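Local coordinates for protein dihydropteroate synthase (Stenotrophomonas maltophilia, PDB 7L6P) that probably catalyses the condensation of para-aminobenzoate with 6-hydroxymethyl-7,8-dihydropterin diphosphate to give 7,8-dihydropteroate, the immediate precursor of folate derivatives, at residues I95-L98 with A99-R103; A188-K192 with K193-I197; H257-A260 with V261-A265. One frame throughout, in Å; residues are numbered along the deposited sequence.

Contact 1 of 3, residues I95-L98 with A99-R103; sequences IEQL and AARTR
T102 folds its hydroxyl back near the C-terminal end of helix 84-101, where OG1 donates a hydrogen bond to the carbonyl of L98, with 3.0 Å between T102 OG1 and L98 O. Its chi1 of 70° sets OG1 between the backbone N and the carbonyl carbon, turned to the helix end, and leaves CG2 3.8 Å from L98 O. T102 N and R101 N add weak bonds to that oxygen, which thus gathers three donors; a short hydroxyl side chain suits a place where a helix-end carbonyl needs donors. A99 N bonds I95 O at 2.8 Å; A100 N bonds E96 O and, weakly, Q97 O. R101 and Q97 run side by side in the same direction. The aliphatic part of R101 passes over Q97 O, CG at 3.6 Å, and the bend at chi3 (69°) turns the guanidinium towards the Q97 amide, their planes 23° apart. Q97 OE1 lies at the guanidinium edge but 4.2 Å from R101 NH1, a loose polar approach. Around this helix end, I95 and L98 pack on strands 67-71 and 106-109, Q97, R101 and T102 lean on helix 49-62, and R21 bonds the carbonyl of A99.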
loop_
_atom_site.group_PDB
_atom_site.type_symbol
_atom_site.label_atom_id
_atom_site.label_comp_id
_atom_site.label_asym_id
_atom_site.label_seq_id
_atom_site.Cartn_x
_atom_site.Cartn_y
_atom_site.Cartn_z
ATOM N N ILE A 95 23.715 4.179 20.136
ATOM C CA ILE A 95 23.030 3.062 20.776
ATOM C C ILE A 95 22.882 3.315 22.270
ATOM O O ILE A 95 21.799 3.136 22.838
ATOM C CB ILE A 95 23.766 1.740 20.511
ATOM C CG1 ILE A 95 23.687 1.368 19.037
ATOM C CG2 ILE A 95 23.096 0.635 21.277
ATOM C CD1 ILE A 95 24.453 0.125 18.694
ATOM N N GLU A 96 23.969 3.723 22.933
ATOM C CA GLU A 96 23.896 3.980 24.369
ATOM C C GLU A 96 22.764 4.943 24.699
ATOM O O GLU A 96 21.940 4.670 25.580
ATOM C CB GLU A 96 25.226 4.525 24.897
ATOM C CG GLU A 96 26.297 3.472 25.120
ATOM C CD GLU A 96 27.644 4.077 25.474
ATOM O OE1 GLU A 96 27.890 5.247 25.118
ATOM O OE2 GLU A 96 28.450 3.390 26.135
ATOM N N GLN A 97 22.691 6.063 23.975
ATOM C CA GLN A 97 21.707 7.095 24.293
ATOM C C GLN A 97 20.294 6.647 23.938
ATOM O O GLN A 97 19.358 6.842 24.722
ATOM C CB GLN A 97 22.054 8.397 23.575
ATOM C CG GLN A 97 22.951 9.311 24.386
ATOM C CD GLN A 97 23.566 10.415 23.545
ATOM O OE1 GLN A 97 22.972 11.486 23.373
ATOM N NE2 GLN A 97 24.760 10.158 23.009
ATOM N N LEU A 98 20.112 6.068 22.746
ATOM C CA LEU A 98 18.784 5.604 22.350
ATOM C C LEU A 98 18.276 4.515 23.288
ATOM O O LEU A 98 17.071 4.429 23.554
ATOM C CB LEU A 98 18.797 5.106 20.907
ATOM C CG LEU A 98 18.756 6.213 19.864
ATOM C CD1 LEU A 98 18.962 5.617 18.488
ATOM C CD2 LEU A 98 17.447 6.979 19.941
ATOM N N ALA A 99 19.170 3.646 23.755
ATOM C CA ALA A 99 18.774 2.620 24.713
ATOM C C ALA A 99 18.238 3.240 25.996
ATOM O O ALA A 99 17.296 2.719 26.604
ATOM C CB ALA A 99 19.955 1.695 25.021
ATOM N N ALA A 100 18.823 4.356 26.417
ATOM C CA ALA A 100 18.438 4.995 27.666
ATOM C C ALA A 100 17.193 5.864 27.542
ATOM O O ALA A 100 16.633 6.260 28.571
ATOM C CB ALA A 100 19.603 5.833 28.200
ATOM N N ARG A 101 16.754 6.190 26.325
ATOM C CA ARG A 101 15.650 7.122 26.138
ATOM C C ARG A 101 14.444 6.517 25.430
ATOM O O ARG A 101 13.458 7.229 25.211
ATOM C CB ARG A 101 16.143 8.364 25.383
ATOM C CG ARG A 101 17.118 9.172 26.229
ATOM C CD ARG A 101 17.942 10.153 25.432
ATOM N NE ARG A 101 17.141 11.245 24.901
ATOM C CZ ARG A 101 17.652 12.302 24.288
ATOM N NH1 ARG A 101 18.961 12.438 24.128
ATOM N NH2 ARG A 101 16.835 13.252 23.838
ATOM N N THR A 102 14.486 5.231 25.076
ATOM C CA THR A 102 13.333 4.520 24.540
ATOM C C THR A 102 13.248 3.154 25.205
ATOM O O THR A 102 14.225 2.654 25.774
ATOM C CB THR A 102 13.405 4.314 23.014
ATOM O OG1 THR A 102 14.431 3.360 22.707
ATOM C CG2 THR A 102 13.730 5.594 22.301
ATOM N N ARG A 103 12.068 2.544 25.111
ATOM C CA ARG A 103 11.845 1.197 25.614
ATOM C C ARG A 103 11.891 0.152 24.505
ATOM O O ARG A 103 11.742 -1.040 24.785
ATOM C CB ARG A 103 10.495 1.124 26.345
#

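Contact 2 of 3, residues A188-K192 with K193-I197; sequences AGFAK and KNLLI
F190 and L195 meet where the chain turns from helix 170-188 into strand 195-198, their side chains crossing at about a right angle. L195 divides its methyls: CD2 approaches the ring obliquely, 3.7 Å from F190 CD2, while CD1 rests 3.8 Å from F190 CB. A branched leucine can thus touch both ring and stem. With chi1 of -87°, F190 keeps its ring beside its own backbone N, near both L195 and the CB of N194.

Two i to i+3 backbone bonds form the tight turn between them: N194 N donates to A191 O at 3.1 Å, and L195 N to K192 O at the same distance. N194 ND2 donates to a water at 3.1 Å; this water probably links the asparagine amide to A191 N, although that second leg is doubtfully short. K193, bent at chi3 and chi4, folds back so that NZ comes 4.2 Å from A191 CB.

Farther out, G189 takes a positive phi (111°) in a Schellman motif that ends the preceding helix; a side chain there would press on the carbonyl O of A188, which glycine avoids. The ring also meets helix 138-145, L195 packs on L182, A185 and L151, and the N194 backbone bonds V149. Chemically the turn is divided: aromatic and aliphatic groups fill the helix-strand interface, backbone amides and the asparagine contribute polar bonding, and K192 and K193 suit the solvent-exposed side.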
loop_
_atom_site.group_PDB
_atom_site.type_symbol
_atom_site.label_atom_id
_atom_site.label_comp_id
_atom_site.label_asym_id
_atom_site.label_seq_id
_atom_site.Cartn_x
_atom_site.Cartn_y
_atom_site.Cartn_z
ATOM N N ALA A 188 26.908 -23.425 15.934
ATOM C CA ALA A 188 27.623 -22.479 16.781
ATOM C C ALA A 188 26.962 -22.275 18.145
ATOM O O ALA A 188 27.528 -21.577 18.994
ATOM C CB ALA A 188 27.762 -21.137 16.050
ATOM N N GLY A 189 25.788 -22.848 18.387
ATOM C CA GLY A 189 25.177 -22.798 19.699
ATOM C C GLY A 189 23.925 -21.944 19.816
ATOM O O GLY A 189 23.435 -21.749 20.937
ATOM N N PHE A 190 23.405 -21.419 18.710
ATOM C CA PHE A 190 22.218 -20.576 18.780
ATOM C C PHE A 190 21.002 -21.395 19.179
ATOM O O PHE A 190 20.784 -22.490 18.662
ATOM C CB PHE A 190 21.942 -19.927 17.413
ATOM C CG PHE A 190 22.668 -18.645 17.177
ATOM C CD1 PHE A 190 23.989 -18.648 16.747
ATOM C CD2 PHE A 190 22.015 -17.422 17.327
ATOM C CE1 PHE A 190 24.659 -17.457 16.512
ATOM C CE2 PHE A 190 22.680 -16.224 17.087
ATOM C CZ PHE A 190 23.999 -16.238 16.680
ATOM N N ALA A 191 20.137 -20.803 19.988
ATOM C CA ALA A 191 18.795 -21.327 20.132
ATOM C C ALA A 191 17.944 -20.726 19.024
ATOM O O ALA A 191 18.271 -19.670 18.482
ATOM C CB ALA A 191 18.219 -20.988 21.506
ATOM N N LYS A 192 16.894 -21.453 18.629
ATOM C CA LYS A 192 16.069 -21.013 17.503
ATOM C C LYS A 192 15.358 -19.702 17.795
ATOM O O LYS A 192 15.147 -18.893 16.876
ATOM C CB LYS A 192 15.045 -22.087 17.136
ATOM C CG LYS A 192 15.543 -23.104 16.123
ATOM C CD LYS A 192 15.419 -22.588 14.699
ATOM C CE LYS A 192 15.799 -23.647 13.658
ATOM N NZ LYS A 192 15.566 -23.092 12.264
ATOM N N LYS A 193 14.979 -19.465 19.055
ATOM C CA LYS A 193 14.321 -18.198 19.372
ATOM C C LYS A 193 15.191 -16.998 19.025
ATOM O O LYS A 193 14.681 -15.875 18.951
ATOM C CB LYS A 193 13.919 -18.140 20.849
ATOM C CG LYS A 193 15.050 -18.281 21.837
ATOM C CD LYS A 193 14.537 -18.126 23.278
ATOM C CE LYS A 193 15.564 -17.466 24.204
ATOM N NZ LYS A 193 16.788 -18.325 24.372
ATOM N N ASN A 194 16.489 -17.202 18.820
ATOM C CA ASN A 194 17.396 -16.105 18.545
ATOM C C ASN A 194 17.755 -15.987 17.069
ATOM O O ASN A 194 18.769 -15.368 16.746
ATOM C CB ASN A 194 18.658 -16.237 19.401
ATOM C CG ASN A 194 18.450 -15.709 20.813
ATOM O OD1 ASN A 194 17.601 -14.851 21.040
ATOM N ND2 ASN A 194 19.241 -16.189 21.756
ATOM N N LEU A 195 16.932 -16.519 16.159
ATOM C CA LEU A 195 17.250 -16.464 14.733
ATOM C C LEU A 195 16.084 -15.949 13.889
ATOM O O LEU A 195 14.935 -16.380 14.047
ATOM C CB LEU A 195 17.683 -17.842 14.222
ATOM C CG LEU A 195 19.038 -18.266 14.791
ATOM C CD1 LEU A 195 19.245 -19.792 14.721
ATOM C CD2 LEU A 195 20.152 -17.513 14.074
ATOM N N LEU A 196 16.408 -15.062 12.948
ATOM C CA LEU A 196 15.480 -14.581 11.940
ATOM C C LEU A 196 16.156 -14.721 10.591
ATOM O O LEU A 196 17.379 -14.805 10.507
ATOM C CB LEU A 196 15.084 -13.108 12.152
ATOM C CG LEU A 196 14.405 -12.707 13.458
ATOM C CD1 LEU A 196 15.414 -12.628 14.595
ATOM C CD2 LEU A 196 13.658 -11.371 13.289
ATOM N N ILE A 197 15.350 -14.730 9.532
ATOM C CA ILE A 197 15.865 -14.708 8.173
ATOM C C ILE A 197 15.439 -13.407 7.508
ATOM O O ILE A 197 14.446 -12.762 7.880
ATOM C CB ILE A 197 15.386 -15.906 7.343
ATOM C CG1 ILE A 197 13.860 -15.929 7.336
ATOM C CG2 ILE A 197 15.984 -17.226 7.916
ATOM C CD1 ILE A 197 13.271 -16.939 6.398
HETATM O O HOH W 1 20.878 -18.751 21.279
#

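Contact 3 of 3, residues H257-A260 with V261-A265; sequences HLIA and VQRGA
A260 and A265 close the end of helix 250-262 by a Schellman motif. Among the backbone bonds, A265 N donates to A260 O at 3.0 Å with an N-H...O angle of 159°, and G264 N donates to V261 O. G264 makes the reversal with phi of 121°, where any side chain would be pressed against the carbonyl of R263; glycine avoids this. Before the cap the helix is regular: V261 N bonds H257 O, and Q262 N bonds L258 O at 2.8 Å. R263 N, just past the helix, makes weak bonds to both I259 O and A260 O.

The apolar contact is between the methyls of A260 and A265, 4.2 Å apart. V261 packs on V268 of strand 267-270 and on L280 and W283 of helix 273-287, and I259 and A260 on L214, so apolar residues suit this buried surface.

Other aliphatic carbons lie against carbonyl oxygens of the preceding turn: V261 CG2 is 3.3 Å from H257 O, R263 CG 3.2 Å from I259 O, and Q262 CG, with chi1 of -63°, 3.1 Å from L258 O. Q262 and R263 lay extended chains along that turn, Q262 NE2 4.1 Å from L258 CD1 and R263 NE 3.9 Å from I259 CG2, while their hydrogen bonds go outside: Q262 OE1 to NE2 of Q262 of the second subunit, R263 NH1 to A215 O. Separately, the buried H257 NE2 bonds L231 N.

L258, I259 and R263 also pack on the second subunit, so one face of this helix end belongs to the dimer interface. The chemistry matches: glutamine offers both donor and acceptor and can pair with its own copy, while the helix-ending carbonyls of A260 and V261 are met by main-chain N-H groups of the cap.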
loop_
_atom_site.group_PDB
_atom_site.type_symbol
_atom_site.label_atom_id
_atom_site.label_comp_id
_atom_site.label_asym_id
_atom_site.label_seq_id
_atom_site.Cartn_x
_atom_site.Cartn_y
_atom_site.Cartn_z
ATOM N N HIS A 257 5.890 -3.259 1.231
ATOM C CA HIS A 257 5.930 -3.812 2.581
ATOM C C HIS A 257 4.600 -4.432 2.997
ATOM O O HIS A 257 4.594 -5.433 3.716
ATOM C CB HIS A 257 6.373 -2.728 3.562
ATOM C CG HIS A 257 7.815 -2.388 3.421
ATOM N ND1 HIS A 257 8.272 -1.100 3.256
ATOM C CD2 HIS A 257 8.911 -3.190 3.372
ATOM C CE1 HIS A 257 9.588 -1.118 3.113
ATOM N NE2 HIS A 257 9.999 -2.372 3.173
ATOM N N LEU A 258 3.472 -3.881 2.551
ATOM C CA LEU A 258 2.187 -4.530 2.802
ATOM C C LEU A 258 2.154 -5.917 2.183
ATOM O O LEU A 258 1.726 -6.890 2.821
ATOM C CB LEU A 258 1.039 -3.665 2.260
ATOM C CG LEU A 258 -0.385 -4.192 2.356
ATOM C CD1 LEU A 258 -0.696 -4.706 3.755
ATOM C CD2 LEU A 258 -1.346 -3.050 2.006
ATOM N N ILE A 259 2.588 -6.020 0.923
ATOM C CA ILE A 259 2.627 -7.311 0.242
ATOM C C ILE A 259 3.563 -8.264 0.960
ATOM O O ILE A 259 3.269 -9.454 1.100
ATOM C CB ILE A 259 3.050 -7.128 -1.227
ATOM C CG1 ILE A 259 2.029 -6.261 -1.977
ATOM C CG2 ILE A 259 3.304 -8.487 -1.903
ATOM C CD1 ILE A 259 2.523 -5.793 -3.344
ATOM N N ALA A 260 4.725 -7.770 1.381
ATOM C CA ALA A 260 5.667 -8.612 2.114
ATOM C C ALA A 260 5.035 -9.151 3.388
ATOM O O ALA A 260 5.270 -10.306 3.766
ATOM C CB ALA A 260 6.938 -7.824 2.433
ATOM N N VAL A 261 4.254 -8.320 4.085
ATOM C CA VAL A 261 3.604 -8.767 5.313
ATOM C C VAL A 261 2.493 -9.761 5.003
ATOM O O VAL A 261 2.323 -10.775 5.697
ATOM C CB VAL A 261 3.109 -7.556 6.108
ATOM C CG1 VAL A 261 2.131 -7.989 7.237
ATOM C CG2 VAL A 261 4.296 -6.816 6.654
ATOM N N GLN A 262 1.724 -9.507 3.949
ATOM C CA GLN A 262 0.703 -10.473 3.567
ATOM C C GLN A 262 1.296 -11.843 3.258
ATOM O O GLN A 262 0.601 -12.855 3.366
ATOM C CB GLN A 262 -0.080 -9.970 2.362
ATOM C CG GLN A 262 -0.843 -8.679 2.625
ATOM C CD GLN A 262 -1.462 -8.115 1.380
ATOM O OE1 GLN A 262 -0.892 -8.202 0.291
ATOM N NE2 GLN A 262 -2.657 -7.549 1.524
ATOM N N ARG A 263 2.551 -11.897 2.828
ATOM C CA ARG A 263 3.165 -13.156 2.446
ATOM C C ARG A 263 4.128 -13.681 3.502
ATOM O O ARG A 263 4.910 -14.592 3.221
ATOM C CB ARG A 263 3.833 -13.008 1.080
ATOM C CG ARG A 263 2.836 -12.429 0.093
ATOM C CD ARG A 263 3.113 -12.684 -1.376
ATOM N NE ARG A 263 2.000 -12.142 -2.150
ATOM C CZ ARG A 263 1.640 -12.578 -3.348
ATOM N NH1 ARG A 263 2.322 -13.531 -3.970
ATOM N NH2 ARG A 263 0.532 -12.099 -3.902
ATOM N N GLY A 264 4.066 -13.149 4.716
ATOM C CA GLY A 264 4.630 -13.790 5.886
ATOM C C GLY A 264 5.674 -13.000 6.635
ATOM O O GLY A 264 6.097 -13.453 7.710
ATOM N N ALA A 265 6.131 -11.857 6.124
ATOM C CA ALA A 265 7.095 -11.044 6.855
ATOM C C ALA A 265 6.462 -10.526 8.134
ATOM O O ALA A 265 5.340 -9.999 8.114
ATOM C CB ALA A 265 7.548 -9.869 5.998
#

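How the contacts relate
Contacts 1, 2 and 3 follow one another along the chain, neither nesting nor crossing, and each is a continuous stretch. All lie in the helix-to-strand connections around the eight-stranded parallel barrel of a TIM-barrel fold. Contact 1 begins the connection from helix 84-101 toward strand 106-109; 188-197 joins helix 170-188 to strand 195-198, whose first residues it includes; 257-265 ends helix 250-262 and heads for strand 267-270. They do not touch: the nearest atoms of contacts 2 and 3 are about 8 Å apart, those of contacts 1 and 3 about 19 Å. Of the three, contact 3 alone reaches the second subunit.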